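Local coordinates for 5'-deoxynucleotidase (Archaeoglobus fulgidus, PDB 1YNB), which probably removes the 5'-phosphate from 2'-deoxyribonucleoside monophosphates as a metal-dependent homodimeric hydrolase of the HD-domain family, at residues Glu16-Trp28 against Arg34-Ala46. Sequence-based numbering, arbitrary orientation.
Unlike the reference sequence in segment 34-46: Asn43 (reference Ser).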
loop_
_atom_site.group_PDB
_atom_site.type_symbol
_atom_site.label_atom_id
_atom_site.label_comp_id
_atom_site.label_asym_id
_atom_site.label_seq_id
_atom_site.Cartn_x
_atom_site.Cartn_y
_atom_site.Cartn_z
ATOM N N GLU A 16 -1.748 17.433 -11.818
ATOM C CA GLU A 16 -3.123 17.574 -11.320
ATOM C C GLU A 16 -3.735 16.242 -10.931
ATOM O O GLU A 16 -4.448 16.140 -9.936
ATOM C CB GLU A 16 -4.022 18.280 -12.375
ATOM C CG GLU A 16 -5.509 18.315 -11.959
ATOM C CD GLU A 16 -6.382 19.166 -12.890
ATOM O OE1 GLU A 16 -5.823 19.815 -13.801
ATOM O OE2 GLU A 16 -7.620 19.197 -12.696
ATOM N N VAL A 17 -3.471 15.206 -11.715
ATOM C CA VAL A 17 -3.979 13.866 -11.435
ATOM C C VAL A 17 -3.423 13.375 -10.099
ATOM O O VAL A 17 -4.100 12.635 -9.376
ATOM C CB VAL A 17 -3.546 12.860 -12.559
ATOM C CG1 VAL A 17 -3.732 11.399 -12.118
ATOM C CG2 VAL A 17 -4.419 13.150 -13.834
ATOM N N GLY A 18 -2.207 13.782 -9.791
ATOM C CA GLY A 18 -1.593 13.365 -8.532
ATOM C C GLY A 18 -2.326 13.982 -7.345
ATOM O O GLY A 18 -2.268 13.431 -6.234
ATOM N N SER A 19 -3.022 15.099 -7.532
ATOM C CA SER A 19 -3.794 15.667 -6.390
ATOM C C SER A 19 -4.912 14.708 -5.947
ATOM O O SER A 19 -5.440 14.837 -4.849
ATOM C CB SER A 19 -4.384 17.046 -6.722
ATOM O OG SER A 19 -5.525 16.937 -7.551
ATOM N N LEU A 20 -5.284 13.733 -6.770
ATOM C CA LEU A 20 -6.284 12.785 -6.321
ATOM C C LEU A 20 -5.727 11.844 -5.245
ATOM O O LEU A 20 -6.513 11.174 -4.558
ATOM C CB LEU A 20 -6.843 11.965 -7.484
ATOM C CG LEU A 20 -7.730 12.841 -8.393
ATOM C CD1 LEU A 20 -8.121 12.045 -9.618
ATOM C CD2 LEU A 20 -8.981 13.285 -7.630
ATOM N N LYS A 21 -4.398 11.799 -5.089
ATOM C CA LYS A 21 -3.811 10.960 -4.027
ATOM C C LYS A 21 -3.943 11.781 -2.733
ATOM O O LYS A 21 -3.729 11.260 -1.643
ATOM C CB LYS A 21 -2.306 10.727 -4.176
ATOM C CG LYS A 21 -1.808 10.251 -5.550
ATOM C CD LYS A 21 -0.271 9.958 -5.456
ATOM C CE LYS A 21 0.308 9.363 -6.761
ATOM N NZ LYS A 21 1.793 9.183 -6.620
ATOM N N LEU A 22 -4.270 13.055 -2.883
ATOM C CA LEU A 22 -4.366 13.979 -1.762
ATOM C C LEU A 22 -5.813 14.449 -1.562
ATOM O O LEU A 22 -6.048 15.439 -0.899
ATOM C CB LEU A 22 -3.499 15.205 -2.056
ATOM C CG LEU A 22 -2.047 14.898 -2.434
ATOM C CD1 LEU A 22 -1.339 16.145 -3.008
ATOM C CD2 LEU A 22 -1.360 14.346 -1.201
ATOM N N THR A 23 -6.774 13.780 -2.195
ATOM C CA THR A 23 -8.179 14.146 -2.050
ATOM C C THR A 23 -8.871 12.991 -1.297
ATOM O O THR A 23 -9.016 11.884 -1.815
ATOM C CB THR A 23 -8.860 14.306 -3.447
ATOM O OG1 THR A 23 -8.199 15.335 -4.193
ATOM C CG2 THR A 23 -10.310 14.666 -3.283
ATOM N N PRO A 24 -9.302 13.225 -0.050
ATOM C CA PRO A 24 -9.955 12.107 0.633
ATOM C C PRO A 24 -11.312 11.731 0.054
ATOM O O PRO A 24 -12.003 12.585 -0.523
ATOM C CB PRO A 24 -10.100 12.611 2.090
ATOM C CG PRO A 24 -10.232 14.049 1.927
ATOM C CD PRO A 24 -9.245 14.433 0.802
ATOM N N ARG A 25 -11.675 10.455 0.198
ATOM C CA ARG A 25 -13.012 9.982 -0.149
ATOM C C ARG A 25 -13.756 10.522 1.107
ATOM O O ARG A 25 -13.677 9.952 2.185
ATOM C CB ARG A 25 -12.996 8.469 -0.234
ATOM C CG ARG A 25 -12.397 8.061 -1.646
ATOM C CD ARG A 25 -13.581 8.024 -2.675
ATOM N NE ARG A 25 -14.378 6.834 -2.443
ATOM C CZ ARG A 25 -15.507 6.572 -3.119
ATOM N NH1 ARG A 25 -15.911 7.449 -4.035
ATOM N NH2 ARG A 25 -16.211 5.482 -2.886
ATOM N N SER A 26 -14.476 11.629 0.904
ATOM C CA SER A 26 -15.101 12.384 2.003
ATOM C C SER A 26 -16.181 11.812 2.865
ATOM O O SER A 26 -16.313 12.260 4.032
ATOM C CB SER A 26 -15.597 13.743 1.471
ATOM O OG SER A 26 -16.640 13.523 0.523
ATOM N N GLY A 27 -16.968 10.897 2.314
ATOM C CA GLY A 27 -18.070 10.268 3.032
ATOM C C GLY A 27 -17.626 9.575 4.295
ATOM O O GLY A 27 -18.386 9.487 5.281
ATOM N N TRP A 28 -16.387 9.074 4.293
ATOM C CA TRP A 28 -15.870 8.402 5.477
ATOM C C TRP A 28 -15.494 9.287 6.659
ATOM O O TRP A 28 -15.475 8.805 7.790
ATOM C CB TRP A 28 -14.619 7.621 5.166
ATOM C CG TRP A 28 -14.755 6.677 3.974
ATOM C CD1 TRP A 28 -14.064 6.767 2.801
ATOM C CD2 TRP A 28 -15.616 5.539 3.866
ATOM N NE1 TRP A 28 -14.445 5.739 1.948
ATOM C CE2 TRP A 28 -15.400 4.970 2.582
ATOM C CE3 TRP A 28 -16.561 4.938 4.720
ATOM C CZ2 TRP A 28 -16.087 3.846 2.147
ATOM C CZ3 TRP A 28 -17.256 3.817 4.284
ATOM C CH2 TRP A 28 -17.013 3.276 3.000
ATOM N N ARG A 34 -10.063 8.553 10.383
ATOM C CA ARG A 34 -9.105 9.633 10.200
ATOM C C ARG A 34 -8.258 9.770 8.963
ATOM O O ARG A 34 -7.963 10.884 8.530
ATOM C CB ARG A 34 -8.179 9.697 11.422
ATOM C CG ARG A 34 -8.921 10.179 12.636
ATOM C CD ARG A 34 -9.248 11.673 12.468
ATOM N NE ARG A 34 -8.306 12.517 13.221
ATOM C CZ ARG A 34 -8.141 13.826 13.039
ATOM N NH1 ARG A 34 -8.821 14.474 12.097
ATOM N NH2 ARG A 34 -7.355 14.515 13.858
ATOM N N LEU A 35 -7.797 8.673 8.425
ATOM C CA LEU A 35 -6.967 8.786 7.208
ATOM C C LEU A 35 -7.665 7.827 6.304
ATOM O O LEU A 35 -7.248 6.674 6.166
ATOM C CB LEU A 35 -5.564 8.264 7.477
ATOM C CG LEU A 35 -4.803 9.173 8.434
ATOM C CD1 LEU A 35 -3.527 8.464 8.932
ATOM C CD2 LEU A 35 -4.457 10.444 7.703
ATOM N N PRO A 36 -8.773 8.265 5.714
ATOM C CA PRO A 36 -9.491 7.351 4.839
ATOM C C PRO A 36 -8.806 7.193 3.476
ATOM O O PRO A 36 -7.915 7.938 3.142
ATOM C CB PRO A 36 -10.841 8.030 4.688
ATOM C CG PRO A 36 -10.460 9.443 4.653
ATOM C CD PRO A 36 -9.428 9.585 5.761
ATOM N N GLU A 37 -9.301 6.245 2.684
ATOM C CA GLU A 37 -8.769 6.057 1.323
ATOM C C GLU A 37 -8.869 7.397 0.564
ATOM O O GLU A 37 -9.723 8.256 0.864
ATOM C CB GLU A 37 -9.620 5.001 0.600
ATOM C CG GLU A 37 -11.130 5.170 0.816
ATOM C CD GLU A 37 -11.962 4.852 -0.439
ATOM O OE1 GLU A 37 -13.178 5.142 -0.416
ATOM O OE2 GLU A 37 -11.386 4.289 -1.414
ATOM N N SER A 38 -8.020 7.573 -0.447
ATOM C CA SER A 38 -8.022 8.785 -1.268
ATOM C C SER A 38 -8.888 8.451 -2.511
ATOM O O SER A 38 -9.200 7.274 -2.773
ATOM C CB SER A 38 -6.589 9.155 -1.723
ATOM O OG SER A 38 -6.052 8.132 -2.551
ATOM N N VAL A 39 -9.281 9.474 -3.244
ATOM C CA VAL A 39 -10.070 9.236 -4.468
ATOM C C VAL A 39 -9.225 8.351 -5.421
ATOM O O VAL A 39 -9.732 7.407 -6.026
ATOM C CB VAL A 39 -10.420 10.569 -5.117
ATOM C CG1 VAL A 39 -11.093 10.316 -6.514
ATOM C CG2 VAL A 39 -11.403 11.311 -4.211
ATOM N N ALA A 40 -7.940 8.665 -5.542
ATOM C CA ALA A 40 -6.998 7.822 -6.311
ATOM C C ALA A 40 -7.084 6.322 -5.939
ATOM O O ALA A 40 -7.115 5.447 -6.830
ATOM C CB ALA A 40 -5.536 8.331 -6.084
ATOM N N GLU A 41 -7.078 5.990 -4.633
ATOM C CA GLU A 41 -7.175 4.600 -4.216
ATOM C C GLU A 41 -8.528 3.963 -4.591
ATOM O O GLU A 41 -8.588 2.788 -4.970
ATOM C CB GLU A 41 -6.913 4.502 -2.703
ATOM C CG GLU A 41 -5.419 4.791 -2.403
ATOM C CD GLU A 41 -5.138 5.040 -0.927
ATOM O OE1 GLU A 41 -6.067 5.487 -0.214
ATOM O OE2 GLU A 41 -3.985 4.818 -0.502
ATOM N N HIS A 42 -9.618 4.730 -4.443
ATOM C CA HIS A 42 -10.950 4.241 -4.848
ATOM C C HIS A 42 -10.921 3.893 -6.381
ATOM O O HIS A 42 -11.359 2.821 -6.773
ATOM C CB HIS A 42 -12.005 5.338 -4.597
ATOM C CG HIS A 42 -13.308 5.112 -5.303
ATOM N ND1 HIS A 42 -14.085 4.001 -5.089
ATOM C CD2 HIS A 42 -13.957 5.859 -6.232
ATOM C CE1 HIS A 42 -15.167 4.067 -5.853
ATOM N NE2 HIS A 42 -15.116 5.184 -6.554
ATOM N N ASN A 43 -10.407 4.807 -7.206
ATOM C CA ASN A 43 -10.356 4.610 -8.684
ATOM C C ASN A 43 -9.480 3.420 -9.056
ATOM O O ASN A 43 -9.771 2.667 -10.003
ATOM C CB ASN A 43 -9.774 5.837 -9.361
ATOM C CG ASN A 43 -10.623 7.065 -9.175
ATOM O OD1 ASN A 43 -10.100 8.186 -9.164
ATOM N ND2 ASN A 43 -11.935 6.880 -9.051
ATOM N N PHE A 44 -8.372 3.275 -8.339
ATOM C CA PHE A 44 -7.477 2.153 -8.560
ATOM C C PHE A 44 -8.225 0.850 -8.450
ATOM O O PHE A 44 -8.214 0.029 -9.381
ATOM C CB PHE A 44 -6.327 2.160 -7.516
ATOM C CG PHE A 44 -5.520 0.883 -7.473
ATOM C CD1 PHE A 44 -4.595 0.576 -8.508
ATOM C CD2 PHE A 44 -5.681 -0.036 -6.418
ATOM C CE1 PHE A 44 -3.877 -0.602 -8.472
ATOM C CE2 PHE A 44 -4.948 -1.240 -6.384
ATOM C CZ PHE A 44 -4.035 -1.517 -7.436
ATOM N N ARG A 45 -8.859 0.614 -7.292
ATOM C CA ARG A 45 -9.519 -0.658 -7.153
ATOM C C ARG A 45 -10.786 -0.750 -7.995
ATOM O O ARG A 45 -11.115 -1.839 -8.467
ATOM C CB ARG A 45 -9.818 -0.995 -5.689
ATOM C CG ARG A 45 -10.375 -2.402 -5.548
ATOM C CD ARG A 45 -10.273 -2.990 -4.159
ATOM N NE ARG A 45 -11.025 -2.200 -3.172
ATOM C CZ ARG A 45 -11.259 -2.619 -1.926
ATOM N NH1 ARG A 45 -10.820 -3.796 -1.526
ATOM N NH2 ARG A 45 -11.902 -1.839 -1.068
ATOM N N ALA A 46 -11.466 0.376 -8.203
ATOM C CA ALA A 46 -12.677 0.319 -9.014
ATOM C C ALA A 46 -12.271 -0.083 -10.449
ATOM O O ALA A 46 -13.029 -0.808 -11.126
ATOM C CB ALA A 46 -13.365 1.667 -9.031
HETATM O O HOH W 1 -14.843 3.369 -1.449
#
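The guanidinium of Arg25 lies flat on the ring of His42, planes 3° apart and centres 3.4 Å apart. Bends at chi2 and chi3 fold the arginine chain over to reach it. The N-H of Arg25 NE lies in the guanidinium plane and makes a salt bridge with Glu37 OE1 at 2.9 Å; it meets that oxygen from above the carboxylate plane. Trp28 NE1 takes the anti lone pair of Glu37 OE1 at 2.7 Å. A water joins Glu37 OE1 to Arg25 NH2, so three donors grip one oxygen. Glu37 OE2 pairs with Lys21 of the second subunit. His42 is consistent with the first histidine of an HD-type H...HD...D motif, converging with His74, Asp75 and Asp124; no metal is bound to them here. Its ND1 is hydrogen-bonded to Glu127. Further out, a single backbone bridge pairs Pro24 with Ser38. It is framed by Arg25 N to Glu37 O at 3.0 Å and Val39 N to Thr23 O at 2.8 Å. Ala40 N binds Leu20 O, also at 3.0 Å. The bonds of Val39 N and Ala40 N tie the 16-28 segment to the first turn of helix 39-56. Ser38, the N-cap, forms a capping box with Glu41, and its OG also bonds Glu41 of the second subunit. Leu20 CD2 packs on Val39 CG1.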